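Local coordinates for protein spherulin-4 (Aspergillus clavatus, PDB 5C5G) that is a glycoside hydrolase with a (beta/alpha) barrel fold, probably acting on galactosaminogalactan, the fungal polysaccharide whose biosynthesis requires the Aspergillus fumigatus Sph3, at residues Q121-A124 / D125-A128; L130-L133 / T134-K138. All blocks are in the same frame, centred on the assembly; numbering follows the deposited sequence.

Interaction 1: residues Q121-A124 / D125-A128; sequences QYDA and DILA
Asp123 reaches forward with its carboxylate to the first turn of the helix that follows it, a worked example of how a chain enters a helix without wasting its first N-H groups. Among the polar contacts, OD2 of Asp123 receives Asp125 N at 2.9 Å, the donor coming from above the carboxylate plane and not within it. The same oxygen takes a weak, longer bond from Ile126 N, 3.4 Å away. Two amides thus share one acceptor, which the first torsion explains: CG stands anti to the residue's own N (chi1 179°), placing the carboxylate beside the carbonyl carbon and over the turn. The main chain then takes over, with Leu127 N bound to Asp123 O at 2.9 Å and Ala128 N to Ala124 O at 3.0 Å.

The charges are less comfortable. Asp125 OD2 lies 4.2 Å from Asp123 OD2, the two carboxylate planes 80° apart; the N-H groups gathered at OD2 of Asp123 probably soften this proximity.

Apolar contacts are looser. The CD1 methyl of Ile126 lies 3.8 Å from Asp123 CB, on the flank of the capping residue, while Leu127 CD2 approaches the edge of the Tyr122 ring, 4.3 Å from CE1. Beyond the turn, Tyr161 OH is hydrogen-bonded to both Gln121 O and Asp123 N, and Arg160 forms a cation-pi contact with Tyr122. The arrangement is a classic aspartate N-cap, here starting helix 124-139 at the surface of the beta/alpha barrel, after the loop that leaves strand 112-116.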
loop_
_atom_site.group_PDB
_atom_site.type_symbol
_atom_site.label_atom_id
_atom_site.label_comp_id
_atom_site.label_asym_id
_atom_site.label_seq_id
_atom_site.Cartn_x
_atom_site.Cartn_y
_atom_site.Cartn_z
ATOM N N GLN A 121 16.835 -2.419 10.209
ATOM C CA GLN A 121 18.268 -2.418 10.408
ATOM C C GLN A 121 18.994 -2.938 9.176
ATOM O O GLN A 121 18.602 -3.936 8.591
ATOM C CB GLN A 121 18.639 -3.266 11.634
ATOM C CG GLN A 121 17.821 -2.941 12.886
ATOM C CD GLN A 121 18.297 -3.679 14.131
ATOM O OE1 GLN A 121 19.326 -4.359 14.114
ATOM N NE2 GLN A 121 17.543 -3.547 15.222
ATOM N N TYR A 122 20.084 -2.281 8.815
ATOM C CA TYR A 122 20.896 -2.753 7.715
ATOM C C TYR A 122 21.679 -4.002 8.091
ATOM O O TYR A 122 22.316 -4.064 9.148
ATOM C CB TYR A 122 21.879 -1.693 7.234
ATOM C CG TYR A 122 22.722 -2.240 6.134
ATOM C CD1 TYR A 122 22.242 -2.283 4.837
ATOM C CD2 TYR A 122 23.967 -2.785 6.397
ATOM C CE1 TYR A 122 23.008 -2.823 3.824
ATOM C CE2 TYR A 122 24.730 -3.331 5.396
ATOM C CZ TYR A 122 24.246 -3.343 4.112
ATOM O OH TYR A 122 25.008 -3.881 3.103
ATOM N N ASP A 123 21.642 -4.980 7.196
ATOM C CA ASP A 123 22.503 -6.148 7.255
ATOM C C ASP A 123 22.623 -6.667 5.832
ATOM O O ASP A 123 21.645 -6.713 5.100
ATOM C CB ASP A 123 21.914 -7.204 8.184
ATOM C CG ASP A 123 22.770 -8.447 8.261
ATOM O OD1 ASP A 123 23.660 -8.501 9.125
ATOM O OD2 ASP A 123 22.540 -9.368 7.443
ATOM N N ALA A 124 23.829 -7.053 5.435
ATOM C CA ALA A 124 24.076 -7.483 4.058
ATOM C C ALA A 124 23.247 -8.699 3.663
ATOM O O ALA A 124 22.798 -8.798 2.508
ATOM C CB ALA A 124 25.563 -7.769 3.850
ATOM N N ASP A 125 23.007 -9.602 4.612
ATOM C CA ASP A 125 22.226 -10.806 4.316
ATOM C C ASP A 125 20.766 -10.435 4.104
ATOM O O ASP A 125 20.059 -11.032 3.290
ATOM C CB ASP A 125 22.306 -11.836 5.447
ATOM C CG ASP A 125 23.658 -12.508 5.542
ATOM O OD1 ASP A 125 24.510 -12.263 4.668
ATOM O OD2 ASP A 125 23.853 -13.295 6.495
ATOM N N ILE A 126 20.288 -9.458 4.867
ATOM C CA ILE A 126 18.927 -8.991 4.690
ATOM C C ILE A 126 18.783 -8.304 3.340
ATOM O O ILE A 126 17.809 -8.518 2.628
ATOM C CB ILE A 126 18.496 -8.035 5.807
ATOM C CG1 ILE A 126 18.448 -8.798 7.133
ATOM C CG2 ILE A 126 17.154 -7.402 5.492
ATOM C CD1 ILE A 126 18.207 -7.929 8.345
ATOM N N LEU A 127 19.755 -7.473 2.981
ATOM C CA LEU A 127 19.713 -6.834 1.675
ATOM C C LEU A 127 19.628 -7.890 0.567
ATOM O O LEU A 127 18.846 -7.757 -0.358
ATOM C CB LEU A 127 20.930 -5.932 1.471
ATOM C CG LEU A 127 20.978 -5.230 0.113
ATOM C CD1 LEU A 127 19.820 -4.261 -0.079
ATOM C CD2 LEU A 127 22.305 -4.513 -0.078
ATOM N N ALA A 128 20.421 -8.954 0.668
ATOM C CA ALA A 128 20.397 -10.018 -0.329
ATOM C C ALA A 128 19.031 -10.709 -0.400
ATOM O O ALA A 128 18.531 -11.037 -1.483
ATOM C CB ALA A 128 21.504 -11.043 -0.039
#

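Interaction 2: residues L130-L133 / T134-K138; sequences LREL and TDVVK
Thr134, one turn on from Leu130, reaches back to that residue in two ways. Its N is hydrogen-bonded to Leu130 O at 3.0 Å, and a water bridges the same carbonyl to the hydroxyl, donating to Leu130 O and to Thr134 OG1, each at 2.8 Å. With OG1 anti to the carbonyl carbon (chi1 -72°), the hydroxyl lies beside the backbone N and faces back along the helix. It is also hydrogen-bonded to Thr164 O, which ties this face to a neighbouring loop.

Leu133 adds its carbonyl to the contact, and its side chain packs on Phe115 of strand 112-116 and on Ile86 and Val89 of helix 86-103. The carbonyl O of Leu133 accepts from Val137 N at 3.0 Å and is touched by Val137 CG2 at 3.3 Å. Helix 124-139 is the crossover of a beta-alpha-beta unit in the barrel, linking strands 112-116 and 148-152, and Val137 touches both strands.

One residue earlier, Glu132 O accepts Val136 N at 2.9 Å, with the donor 17° from the carbonyl plane. Val136 CG2 lies against that oxygen at 3.3 Å. On the outer face the solvent bridge recurs: a second water donates to Arg131 O and, at 2.9 Å, to Asp135 OD1, whose carboxylate bends back beside its own N.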
loop_
_atom_site.group_PDB
_atom_site.type_symbol
_atom_site.label_atom_id
_atom_site.label_comp_id
_atom_site.label_asym_id
_atom_site.label_seq_id
_atom_site.Cartn_x
_atom_site.Cartn_y
_atom_site.Cartn_z
ATOM N N LEU A 130 16.084 -9.329 0.461
ATOM C CA LEU A 130 15.125 -8.423 -0.157
ATOM C C LEU A 130 15.351 -8.309 -1.653
ATOM O O LEU A 130 14.391 -8.252 -2.429
ATOM C CB LEU A 130 15.174 -7.044 0.489
ATOM C CG LEU A 130 14.727 -7.004 1.959
ATOM C CD1 LEU A 130 14.944 -5.626 2.547
ATOM C CD2 LEU A 130 13.260 -7.407 2.102
ATOM N N ARG A 131 16.607 -8.292 -2.086
ATOM C CA ARG A 131 16.889 -8.221 -3.518
ATOM C C ARG A 131 16.406 -9.472 -4.242
ATOM O O ARG A 131 15.875 -9.397 -5.362
ATOM C CB ARG A 131 18.384 -8.005 -3.762
ATOM C CG ARG A 131 18.841 -6.563 -3.510
ATOM C CD ARG A 131 20.379 -6.430 -3.429
ATOM N NE ARG A 131 21.126 -6.783 -4.650
ATOM C CZ ARG A 131 21.290 -5.977 -5.695
ATOM N NH1 ARG A 131 20.712 -4.784 -5.713
ATOM N NH2 ARG A 131 22.023 -6.369 -6.736
ATOM N N GLU A 132 16.584 -10.628 -3.612
ATOM C CA GLU A 132 16.078 -11.864 -4.186
ATOM C C GLU A 132 14.561 -11.808 -4.332
ATOM O O GLU A 132 14.011 -12.216 -5.354
ATOM C CB GLU A 132 16.483 -13.085 -3.350
ATOM C CG GLU A 132 15.957 -14.383 -3.941
ATOM C CD GLU A 132 16.577 -15.634 -3.368
ATOM O OE1 GLU A 132 17.572 -15.539 -2.621
ATOM O OE2 GLU A 132 16.060 -16.726 -3.686
ATOM N N LEU A 133 13.874 -11.309 -3.321
ATOM C CA LEU A 133 12.426 -11.192 -3.405
ATOM C C LEU A 133 11.993 -10.292 -4.539
ATOM O O LEU A 133 11.021 -10.601 -5.224
ATOM C CB LEU A 133 11.827 -10.712 -2.089
ATOM C CG LEU A 133 11.922 -11.716 -0.942
ATOM C CD1 LEU A 133 11.243 -11.124 0.288
ATOM C CD2 LEU A 133 11.323 -13.088 -1.287
ATOM N N THR A 134 12.683 -9.182 -4.738
ATOM C CA THR A 134 12.373 -8.319 -5.863
ATOM C C THR A 134 12.596 -9.046 -7.184
ATOM O O THR A 134 11.775 -8.934 -8.103
ATOM C CB THR A 134 13.144 -6.998 -5.762
ATOM O OG1 THR A 134 12.543 -6.260 -4.703
ATOM C CG2 THR A 134 13.048 -6.185 -7.042
ATOM N N ASP A 135 13.690 -9.792 -7.296
ATOM C CA ASP A 135 13.924 -10.579 -8.504
ATOM C C ASP A 135 12.792 -11.568 -8.762
ATOM O O ASP A 135 12.369 -11.765 -9.895
ATOM C CB ASP A 135 15.262 -11.330 -8.409
ATOM C CG ASP A 135 16.468 -10.427 -8.608
ATOM O OD1 ASP A 135 16.303 -9.269 -9.049
ATOM O OD2 ASP A 135 17.591 -10.899 -8.338
ATOM N N VAL A 136 12.307 -12.199 -7.707
ATOM C CA VAL A 136 11.195 -13.128 -7.843
ATOM C C VAL A 136 9.944 -12.413 -8.336
ATOM O O VAL A 136 9.280 -12.870 -9.274
ATOM C CB VAL A 136 10.906 -13.874 -6.522
ATOM C CG1 VAL A 136 9.649 -14.739 -6.641
ATOM C CG2 VAL A 136 12.094 -14.737 -6.134
ATOM N N VAL A 137 9.604 -11.277 -7.741
ATOM C CA VAL A 137 8.427 -10.559 -8.184
ATOM C C VAL A 137 8.564 -10.125 -9.637
ATOM O O VAL A 137 7.633 -10.294 -10.439
ATOM C CB VAL A 137 8.179 -9.346 -7.306
ATOM C CG1 VAL A 137 7.039 -8.489 -7.856
ATOM C CG2 VAL A 137 7.850 -9.799 -5.907
ATOM N N LYS A 138 9.713 -9.563 -9.992
ATOM C CA LYS A 138 9.927 -9.063 -11.349
ATOM C C LYS A 138 9.971 -10.182 -12.381
ATOM O O LYS A 138 9.730 -9.933 -13.560
ATOM C CB LYS A 138 11.223 -8.255 -11.425
ATOM C CG LYS A 138 11.255 -7.015 -10.536
ATOM C CD LYS A 138 10.279 -5.927 -10.956
ATOM C CE LYS A 138 10.442 -4.676 -10.075
ATOM N NZ LYS A 138 9.331 -3.667 -10.226
HETATM O O HOH W 1 11.824 -7.055 -2.155
HETATM O O HOH W 2 16.666 -7.279 -7.031
#

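How the interactions relate
Interactions 1 and 2 follow one another along helix 124-139, their centres about 14 Å apart: the first starts the helix at the barrel surface, the second carries its inner face against strands 112-116 and 148-152. Thr164 connects them further, meeting the side chain of Leu127 in the first and accepting from the Thr134 hydroxyl in the second; Tyr161 likewise touches both Ile126 and Leu130. Interaction 1 lies away from the N-acetyl-D-galactosamine site. Interaction 2 comes closer, with the side chain of Leu133 about 10 Å from that of Asp116 and the side chain of Val137 about 12 Å from that of Tyr76; Leu133 and Val137 both pack against strand 112-116, which carries Asp116.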